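Local coordinates for protein TP_0956 (Treponema pallidum subsp. pallidum, PDB 3U64) that is a lipoprotein that probably serves as the T component of a TRAP transporter, using an all-helical, tetratricopeptide-repeat-like scaffold that may bind partner proteins, at residues T123-F128 and R149-T154; T129-V132 and Q138-H141; A174-V179 and E214-G219. All blocks are in the same frame, centred on the assembly; numbering follows the deposited sequence.

Followed from the N terminus, the chain first reaches contact 1 at the end of helix 96-124, where residues 123-128 meet residues 149-154 and close a loop of 20 intervening residues. Contact 2 lies within that loop: residues 129-132 follow directly on the first segment of contact 1 and pair with residues 138-141 across a short turn, the two contact centres being 13 Å apart. Contact 3 comes afterwards, in series, and joins the start of helix 176-192 to the loop between helices 196-211 and 220-233. Contacts 1 and 2 thus organise the connection from helix 96-124 to helix 152-166, and contact 3 ties together later helices, its nearest atoms about 5 Å from contact 2.

Contact 1: T123-F128 and R149-T154; sequences TAYPGF and RVDVGT. With SO4 (sulfate ion), chain E.
Tyr125 and Asp151 meet through one hydrogen bond, in which Tyr125 OH donates to Asp151 OD2 over 2.5 Å. The two side chains approach from opposite directions, and the carboxylate lies at the edge of the phenol ring, near its plane. Ring and carboxylate planes are 72° apart, so the groups do not stack. The hydroxyl arrives on the syn side of OD2, 21° out of the carboxylate plane. With CG of Tyr125 anti to the carbonyl carbon, the ring is directed at the other segment, and Ala124 CB sits 3.8 Å above one face, offset toward its rim.

Both carboxylate oxygens have further partners. Asp151 OD2 also takes a hydrogen bond from the backbone N of Thr148, and OD1 forms a salt bridge with Arg66; this positive partner probably stabilises the buried carboxylate as an anion. On the tyrosine side, a type II turn from Tyr125 to Phe128 is closed by Phe128 N to Tyr125 O, 2.9 Å, and fixes the chain where it leaves helix 96-124.

Arg149 points to a different neighbour. Its NH2 donates almost straight to O1 of a sulfate ion, 2.9 Å and 172°, while a weaker bond runs from NH1 to O2; the ion, probably from the crystallisation liquor, is also bound by the backbone N of Ser195.

The contact therefore joins the C-terminal end of helix 96-124 to the approach to helix 152-166. Helix 66-89 flanks both segments through Arg66, and Phe128 packs on helices 96-124 and 137-144.

Contact 2: T129-V132 and Q138-H141; sequences TREV and QRLH. With SO4 (sulfate ion), chain C.
Two short consecutive helices, 128-132 and 137-144, joined by a brief loop in the all-helical fold, bring Glu131 and Arg139 together in a bidentate salt bridge. NE and NH2 of Arg139 each take one carboxylate oxygen. NE donates to Glu131 OE1 over 3.0 Å at 175°. NH2 donates to Glu131 OE2 over 2.9 Å at 169°. Both oxygens lie near the guanidinium plane, yet the carboxylate is turned 40° against it; NE comes to OE1 on the syn side but well tilted out of the carboxylate plane, and NH2 to OE2 from above that plane. Glu131 can reach because its chain bends at chi2, while Arg139 bends at chi3. A water donates to both Glu131 OE1 and Arg139 O, bridging side chain and backbone.

Beside these polar groups, Val132 CG2 and Leu140 CD1 approach to 3.4 Å, closer than usual for two methyls and so of doubtful precision; Leu140 also touches His180 and Met184 of helix 176-192.

A sulfate ion extends the charged network: Arg139 NH2 donates to its O2 over 3.0 Å, and Arg130 NE approaches the same oxygen in a weak bond. Arg139 NH2 thus serves two anionic partners, and the sulfate probably offsets the proximity of the two arginines, consistent with a locally positive surface beside the Glu131-Arg139 ion pair, though the ion probably comes from the crystallisation liquor.

Contact 3: A174-V179 and E214-G219; sequences ALPDTV and ESFGGG
Phe216 is the bump of this contact: its ring projects from the loop 214-219 into a shallow hollow formed by Ala174, just before helix 176-192, and Pro176 and Val179 in its first turn. The contact is made by CD1, CE1 and CZ, along one flank of the ring. CE1 presses against the proline, 3.4 Å from Pro176 CA and 3.6 Å from Pro176 CG, and the two side chains cross obliquely. Next to it, Phe216 CD1 meets Val179 CG1 at 4.2 Å, with the valine crossing the phenylalanine at about a right angle. Phe216 CZ completes the fit against Ala174 CB, at a looser 4.4 Å.

The torsions explain the placement. Chi1 of -85° brings the end of Phe216 nearer to the helix start than its first bond alone would suggest. Val179 CG1, placed anti to the backbone N, meets the ring, and the Leu175 carbonyl accepts Val179 N in the first helical turn, setting that residue in position. Phe166 of helix 152-166 also meets the Phe216 ring, with planes about 40° apart, and touches Ala174 and Val179.

No hydrogen bond crosses between the segments. The attachment is therefore apolar, resting on dispersion and the partial burial of one aromatic ring, so that fit of shape, rather than directed polar bonds, probably sets the geometry.

Contact 1: T123-F128 and R149-T154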
loop_
_atom_site.group_PDB
_atom_site.type_symbol
_atom_site.label_atom_id
_atom_site.label_comp_id
_atom_site.label_asym_id
_atom_site.label_seq_id
_atom_site.Cartn_x
_atom_site.Cartn_y
_atom_site.Cartn_z
ATOM N N THR A 123 3.463 -32.289 -1.472
ATOM C CA THR A 123 4.224 -32.626 -0.268
ATOM C C THR A 123 3.674 -33.902 0.364
ATOM O O THR A 123 4.430 -34.775 0.783
ATOM C CB THR A 123 4.151 -31.481 0.779
ATOM O OG1 THR A 123 5.009 -30.410 0.376
ATOM C CG2 THR A 123 4.582 -31.963 2.147
ATOM N N ALA A 124 2.348 -34.003 0.420
ATOM C CA ALA A 124 1.681 -35.150 1.031
ATOM C C ALA A 124 1.771 -36.421 0.190
ATOM O O ALA A 124 1.756 -37.533 0.732
ATOM C CB ALA A 124 0.227 -34.825 1.326
ATOM N N TYR A 125 1.849 -36.260 -1.128
ATOM C CA TYR A 125 1.823 -37.400 -2.058
ATOM C C TYR A 125 2.719 -37.113 -3.239
ATOM O O TYR A 125 2.233 -36.695 -4.300
ATOM C CB TYR A 125 0.412 -37.634 -2.608
ATOM C CG TYR A 125 -0.664 -37.693 -1.556
ATOM C CD1 TYR A 125 -0.743 -38.768 -0.680
ATOM C CD2 TYR A 125 -1.610 -36.676 -1.447
ATOM C CE1 TYR A 125 -1.727 -38.827 0.285
ATOM C CE2 TYR A 125 -2.598 -36.722 -0.476
ATOM C CZ TYR A 125 -2.652 -37.801 0.386
ATOM O OH TYR A 125 -3.630 -37.860 1.348
ATOM N N PRO A 126 4.026 -37.325 -3.063
ATOM C CA PRO A 126 5.016 -37.052 -4.115
ATOM C C PRO A 126 4.599 -37.643 -5.453
ATOM O O PRO A 126 4.222 -38.812 -5.516
ATOM C CB PRO A 126 6.270 -37.749 -3.586
ATOM C CG PRO A 126 6.138 -37.604 -2.071
ATOM C CD PRO A 126 4.653 -37.693 -1.776
ATOM N N GLY A 127 4.659 -36.840 -6.509
ATOM C CA GLY A 127 4.311 -37.297 -7.846
ATOM C C GLY A 127 2.868 -36.965 -8.175
ATOM O O GLY A 127 2.394 -37.232 -9.285
ATOM N N PHE A 128 2.183 -36.367 -7.199
ATOM C CA PHE A 128 0.765 -36.018 -7.312
ATOM C C PHE A 128 0.480 -35.145 -8.536
ATOM O O PHE A 128 -0.518 -35.346 -9.237
ATOM C CB PHE A 128 0.284 -35.291 -6.043
ATOM C CG PHE A 128 -1.202 -34.969 -6.048
ATOM C CD1 PHE A 128 -2.091 -35.737 -5.300
ATOM C CD2 PHE A 128 -1.705 -33.893 -6.795
ATOM C CE1 PHE A 128 -3.475 -35.450 -5.306
ATOM C CE2 PHE A 128 -3.078 -33.594 -6.802
ATOM C CZ PHE A 128 -3.963 -34.372 -6.061
ATOM N N ARG A 149 -10.057 -36.758 4.053
ATOM C CA ARG A 149 -10.769 -35.570 4.500
ATOM C C ARG A 149 -9.780 -34.479 4.861
ATOM O O ARG A 149 -10.080 -33.293 4.748
ATOM C CB ARG A 149 -11.674 -35.899 5.685
ATOM C CG ARG A 149 -12.970 -36.597 5.263
ATOM C CD ARG A 149 -13.689 -37.281 6.424
ATOM N NE ARG A 149 -14.531 -36.375 7.195
ATOM C CZ ARG A 149 -15.762 -36.011 6.842
ATOM N NH1 ARG A 149 -16.293 -36.460 5.713
ATOM N NH2 ARG A 149 -16.467 -35.193 7.616
ATOM N N VAL A 150 -8.589 -34.891 5.280
ATOM C CA VAL A 150 -7.535 -33.951 5.627
ATOM C C VAL A 150 -7.112 -33.109 4.407
ATOM O O VAL A 150 -6.624 -31.991 4.569
ATOM C CB VAL A 150 -6.333 -34.709 6.263
ATOM C CG1 VAL A 150 -5.058 -33.912 6.185
ATOM C CG2 VAL A 150 -6.650 -35.056 7.707
ATOM N N ASP A 151 -7.331 -33.644 3.200
ATOM C CA ASP A 151 -6.915 -32.994 1.951
ATOM C C ASP A 151 -7.990 -32.113 1.314
ATOM O O ASP A 151 -7.755 -31.492 0.280
ATOM C CB ASP A 151 -6.474 -34.040 0.924
ATOM C CG ASP A 151 -5.397 -34.953 1.458
ATOM O OD1 ASP A 151 -4.393 -34.419 1.964
ATOM O OD2 ASP A 151 -5.556 -36.197 1.384
ATOM N N VAL A 152 -9.162 -32.061 1.932
ATOM C CA VAL A 152 -10.304 -31.394 1.331
ATOM C C VAL A 152 -10.081 -29.895 1.151
ATOM O O VAL A 152 -10.344 -29.364 0.084
ATOM C CB VAL A 152 -11.593 -31.676 2.105
ATOM C CG1 VAL A 152 -12.709 -30.774 1.604
ATOM C CG2 VAL A 152 -11.967 -33.165 1.957
ATOM N N GLY A 153 -9.574 -29.221 2.178
ATOM C CA GLY A 153 -9.234 -27.813 2.059
ATOM C C GLY A 153 -8.373 -27.547 0.837
ATOM O O GLY A 153 -8.618 -26.614 0.057
ATOM N N THR A 154 -7.373 -28.395 0.646
ATOM C CA THR A 154 -6.401 -28.194 -0.424
ATOM C C THR A 154 -7.051 -28.418 -1.786
ATOM O O THR A 154 -6.870 -27.620 -2.712
ATOM C CB THR A 154 -5.153 -29.107 -0.227
ATOM O OG1 THR A 154 -4.659 -28.934 1.105
ATOM C CG2 THR A 154 -4.040 -28.761 -1.223
HETATM S S SO4 E . -20.145 -34.699 6.042
HETATM O O1 SO4 E . -19.163 -34.174 6.993
HETATM O O2 SO4 E . -19.676 -35.951 5.440
HETATM O O3 SO4 E . -21.391 -34.929 6.777
HETATM O O4 SO4 E . -20.375 -33.717 4.985
#

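Contact 2: T129-V132 and Q138-H141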
loop_
_atom_site.group_PDB
_atom_site.type_symbol
_atom_site.label_atom_id
_atom_site.label_comp_id
_atom_site.label_asym_id
_atom_site.label_seq_id
_atom_site.Cartn_x
_atom_site.Cartn_y
_atom_site.Cartn_z
ATOM N N THR A 129 1.352 -34.166 -8.768
ATOM C CA THR A 129 1.180 -33.214 -9.863
ATOM C C THR A 129 1.294 -33.863 -11.245
ATOM O O THR A 129 0.542 -33.526 -12.156
ATOM C CB THR A 129 2.188 -32.045 -9.755
ATOM O OG1 THR A 129 2.004 -31.383 -8.498
ATOM C CG2 THR A 129 1.963 -31.047 -10.886
ATOM N N ARG A 130 2.237 -34.787 -11.396
ATOM C CA ARG A 130 2.420 -35.496 -12.653
ATOM C C ARG A 130 1.203 -36.382 -12.930
ATOM O O ARG A 130 0.720 -36.473 -14.061
ATOM C CB ARG A 130 3.690 -36.341 -12.604
ATOM C CG ARG A 130 4.256 -36.714 -13.971
ATOM C CD ARG A 130 5.730 -37.102 -13.861
ATOM N NE ARG A 130 6.408 -37.237 -15.154
ATOM C CZ ARG A 130 6.990 -36.235 -15.810
ATOM N NH1 ARG A 130 6.966 -35.003 -15.309
ATOM N NH2 ARG A 130 7.592 -36.463 -16.974
ATOM N N GLU A 131 0.712 -37.039 -11.887
ATOM C CA GLU A 131 -0.427 -37.929 -12.038
ATOM C C GLU A 131 -1.675 -37.134 -12.356
ATOM O O GLU A 131 -2.373 -37.412 -13.330
ATOM C CB GLU A 131 -0.646 -38.747 -10.759
ATOM C CG GLU A 131 0.526 -39.622 -10.417
ATOM C CD GLU A 131 0.921 -40.515 -11.576
ATOM O OE1 GLU A 131 0.077 -41.337 -11.998
ATOM O OE2 GLU A 131 2.065 -40.383 -12.072
ATOM N N VAL A 132 -1.950 -36.133 -11.526
ATOM C CA VAL A 132 -3.231 -35.450 -11.589
ATOM C C VAL A 132 -3.382 -34.722 -12.926
ATOM O O VAL A 132 -4.483 -34.552 -13.419
ATOM C CB VAL A 132 -3.436 -34.485 -10.375
ATOM C CG1 VAL A 132 -2.745 -33.143 -10.612
ATOM C CG2 VAL A 132 -4.906 -34.283 -10.095
ATOM N N GLN A 138 -7.400 -42.867 -15.555
ATOM C CA GLN A 138 -7.152 -43.894 -14.550
ATOM C C GLN A 138 -6.076 -43.470 -13.546
ATOM O O GLN A 138 -6.166 -43.769 -12.353
ATOM C CB GLN A 138 -6.766 -45.204 -15.229
ATOM C CG GLN A 138 -5.944 -46.122 -14.360
ATOM C CD GLN A 138 -5.602 -47.407 -15.073
ATOM O OE1 GLN A 138 -6.319 -47.828 -15.986
ATOM N NE2 GLN A 138 -4.499 -48.036 -14.672
ATOM N N ARG A 139 -5.062 -42.765 -14.032
ATOM C CA ARG A 139 -4.051 -42.201 -13.150
ATOM C C ARG A 139 -4.651 -41.053 -12.330
ATOM O O ARG A 139 -4.375 -40.915 -11.135
ATOM C CB ARG A 139 -2.814 -41.756 -13.952
ATOM C CG ARG A 139 -2.052 -42.943 -14.610
ATOM C CD ARG A 139 -0.948 -42.498 -15.586
ATOM N NE ARG A 139 0.066 -41.652 -14.950
ATOM C CZ ARG A 139 0.974 -40.944 -15.617
ATOM N NH1 ARG A 139 1.000 -40.966 -16.947
ATOM N NH2 ARG A 139 1.850 -40.208 -14.955
ATOM N N LEU A 140 -5.491 -40.244 -12.963
ATOM C CA LEU A 140 -6.149 -39.138 -12.254
ATOM C C LEU A 140 -7.004 -39.673 -11.097
ATOM O O LEU A 140 -6.891 -39.217 -9.949
ATOM C CB LEU A 140 -7.014 -38.350 -13.225
ATOM C CG LEU A 140 -7.873 -37.210 -12.681
ATOM C CD1 LEU A 140 -7.019 -36.210 -11.919
ATOM C CD2 LEU A 140 -8.583 -36.528 -13.839
ATOM N N HIS A 141 -7.841 -40.657 -11.416
ATOM C CA HIS A 141 -8.732 -41.278 -10.446
ATOM C C HIS A 141 -7.968 -42.027 -9.354
ATOM O O HIS A 141 -8.369 -42.022 -8.188
ATOM C CB HIS A 141 -9.703 -42.232 -11.160
ATOM C CG HIS A 141 -10.639 -42.941 -10.232
ATOM N ND1 HIS A 141 -10.308 -44.123 -9.599
ATOM C CD2 HIS A 141 -11.892 -42.632 -9.820
ATOM C CE1 HIS A 141 -11.317 -44.511 -8.839
ATOM N NE2 HIS A 141 -12.291 -43.626 -8.957
HETATM S S SO4 C . 4.511 -39.264 -17.424
HETATM O O1 SO4 C . 4.309 -40.622 -17.925
HETATM O O2 SO4 C . 4.577 -39.295 -15.961
HETATM O O3 SO4 C . 5.779 -38.764 -17.940
HETATM O O4 SO4 C . 3.416 -38.402 -17.882
HETATM O O HOH W 1 -1.772 -42.111 -10.361
#

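Contact 3: A174-V179 and E214-G219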
loop_
_atom_site.group_PDB
_atom_site.type_symbol
_atom_site.label_atom_id
_atom_site.label_comp_id
_atom_site.label_asym_id
_atom_site.label_seq_id
_atom_site.Cartn_x
_atom_site.Cartn_y
_atom_site.Cartn_z
ATOM N N ALA A 174 -7.569 -22.380 -23.833
ATOM C CA ALA A 174 -7.602 -23.009 -22.517
ATOM C C ALA A 174 -6.940 -24.385 -22.578
ATOM O O ALA A 174 -6.488 -24.823 -23.639
ATOM C CB ALA A 174 -9.031 -23.120 -22.005
ATOM N N LEU A 175 -6.889 -25.065 -21.438
ATOM C CA LEU A 175 -6.231 -26.363 -21.346
ATOM C C LEU A 175 -7.188 -27.385 -20.732
ATOM O O LEU A 175 -7.264 -27.519 -19.513
ATOM C CB LEU A 175 -4.955 -26.243 -20.509
ATOM C CG LEU A 175 -3.789 -27.162 -20.854
ATOM C CD1 LEU A 175 -3.405 -27.008 -22.315
ATOM C CD2 LEU A 175 -2.616 -26.841 -19.954
ATOM N N PRO A 176 -7.923 -28.114 -21.586
ATOM C CA PRO A 176 -8.994 -29.005 -21.134
ATOM C C PRO A 176 -8.559 -29.948 -20.013
ATOM O O PRO A 176 -9.347 -30.190 -19.099
ATOM C CB PRO A 176 -9.346 -29.795 -22.396
ATOM C CG PRO A 176 -8.970 -28.885 -23.518
ATOM C CD PRO A 176 -7.734 -28.172 -23.047
ATOM N N ASP A 177 -7.328 -30.453 -20.073
ATOM C CA ASP A 177 -6.834 -31.406 -19.079
ATOM C C ASP A 177 -6.578 -30.774 -17.719
ATOM O O ASP A 177 -6.754 -31.423 -16.688
ATOM C CB ASP A 177 -5.577 -32.122 -19.579
ATOM C CG ASP A 177 -5.896 -33.219 -20.579
ATOM O OD1 ASP A 177 -7.018 -33.775 -20.513
ATOM O OD2 ASP A 177 -5.031 -33.528 -21.428
ATOM N N THR A 178 -6.152 -29.515 -17.712
ATOM C CA THR A 178 -6.001 -28.787 -16.457
ATOM C C THR A 178 -7.381 -28.542 -15.859
ATOM O O THR A 178 -7.622 -28.830 -14.679
ATOM C CB THR A 178 -5.259 -27.458 -16.651
ATOM O OG1 THR A 178 -3.893 -27.726 -16.977
ATOM C CG2 THR A 178 -5.290 -26.626 -15.382
ATOM N N VAL A 179 -8.289 -28.037 -16.691
ATOM C CA VAL A 179 -9.664 -27.774 -16.281
ATOM C C VAL A 179 -10.345 -29.036 -15.757
ATOM O O VAL A 179 -10.923 -29.033 -14.665
ATOM C CB VAL A 179 -10.493 -27.212 -17.448
ATOM C CG1 VAL A 179 -11.960 -27.160 -17.079
ATOM C CG2 VAL A 179 -9.978 -25.835 -17.855
ATOM N N GLU A 214 -20.440 -27.492 -22.688
ATOM C CA GLU A 214 -20.685 -28.911 -22.429
ATOM C C GLU A 214 -19.571 -29.803 -22.988
ATOM O O GLU A 214 -19.503 -31.002 -22.693
ATOM C CB GLU A 214 -22.069 -29.327 -22.956
ATOM C CG GLU A 214 -23.226 -28.732 -22.143
ATOM C CD GLU A 214 -24.600 -28.983 -22.748
ATOM O OE1 GLU A 214 -24.679 -29.669 -23.790
ATOM O OE2 GLU A 214 -25.599 -28.485 -22.177
ATOM N N SER A 215 -18.695 -29.206 -23.789
ATOM C CA SER A 215 -17.508 -29.898 -24.266
ATOM C C SER A 215 -16.484 -29.962 -23.140
ATOM O O SER A 215 -15.666 -30.886 -23.086
ATOM C CB SER A 215 -16.918 -29.179 -25.477
ATOM O OG SER A 215 -16.701 -27.807 -25.193
ATOM N N PHE A 216 -16.539 -28.972 -22.244
ATOM C CA PHE A 216 -15.643 -28.913 -21.090
ATOM C C PHE A 216 -16.284 -29.459 -19.805
ATOM O O PHE A 216 -15.754 -29.252 -18.709
ATOM C CB PHE A 216 -15.154 -27.479 -20.850
ATOM C CG PHE A 216 -13.950 -27.089 -21.671
ATOM C CD1 PHE A 216 -12.662 -27.261 -21.172
ATOM C CD2 PHE A 216 -14.106 -26.533 -22.936
ATOM C CE1 PHE A 216 -11.547 -26.895 -21.922
ATOM C CE2 PHE A 216 -12.994 -26.163 -23.694
ATOM C CZ PHE A 216 -11.714 -26.347 -23.187
ATOM N N GLY A 217 -17.422 -30.139 -19.941
ATOM C CA GLY A 217 -18.062 -30.796 -18.809
ATOM C C GLY A 217 -19.234 -30.074 -18.159
ATOM O O GLY A 217 -19.828 -30.578 -17.207
ATOM N N GLY A 218 -19.573 -28.897 -18.675
ATOM C CA GLY A 218 -20.666 -28.106 -18.132
ATOM C C GLY A 218 -22.030 -28.746 -18.312
ATOM O O GLY A 218 -22.147 -29.907 -18.723
ATOM N N GLY A 219 -23.070 -27.987 -18.003
ATOM C CA GLY A 219 -24.420 -28.492 -18.130
ATOM C C GLY A 219 -25.287 -27.983 -17.006
ATOM O O GLY A 219 -24.870 -27.964 -15.839
#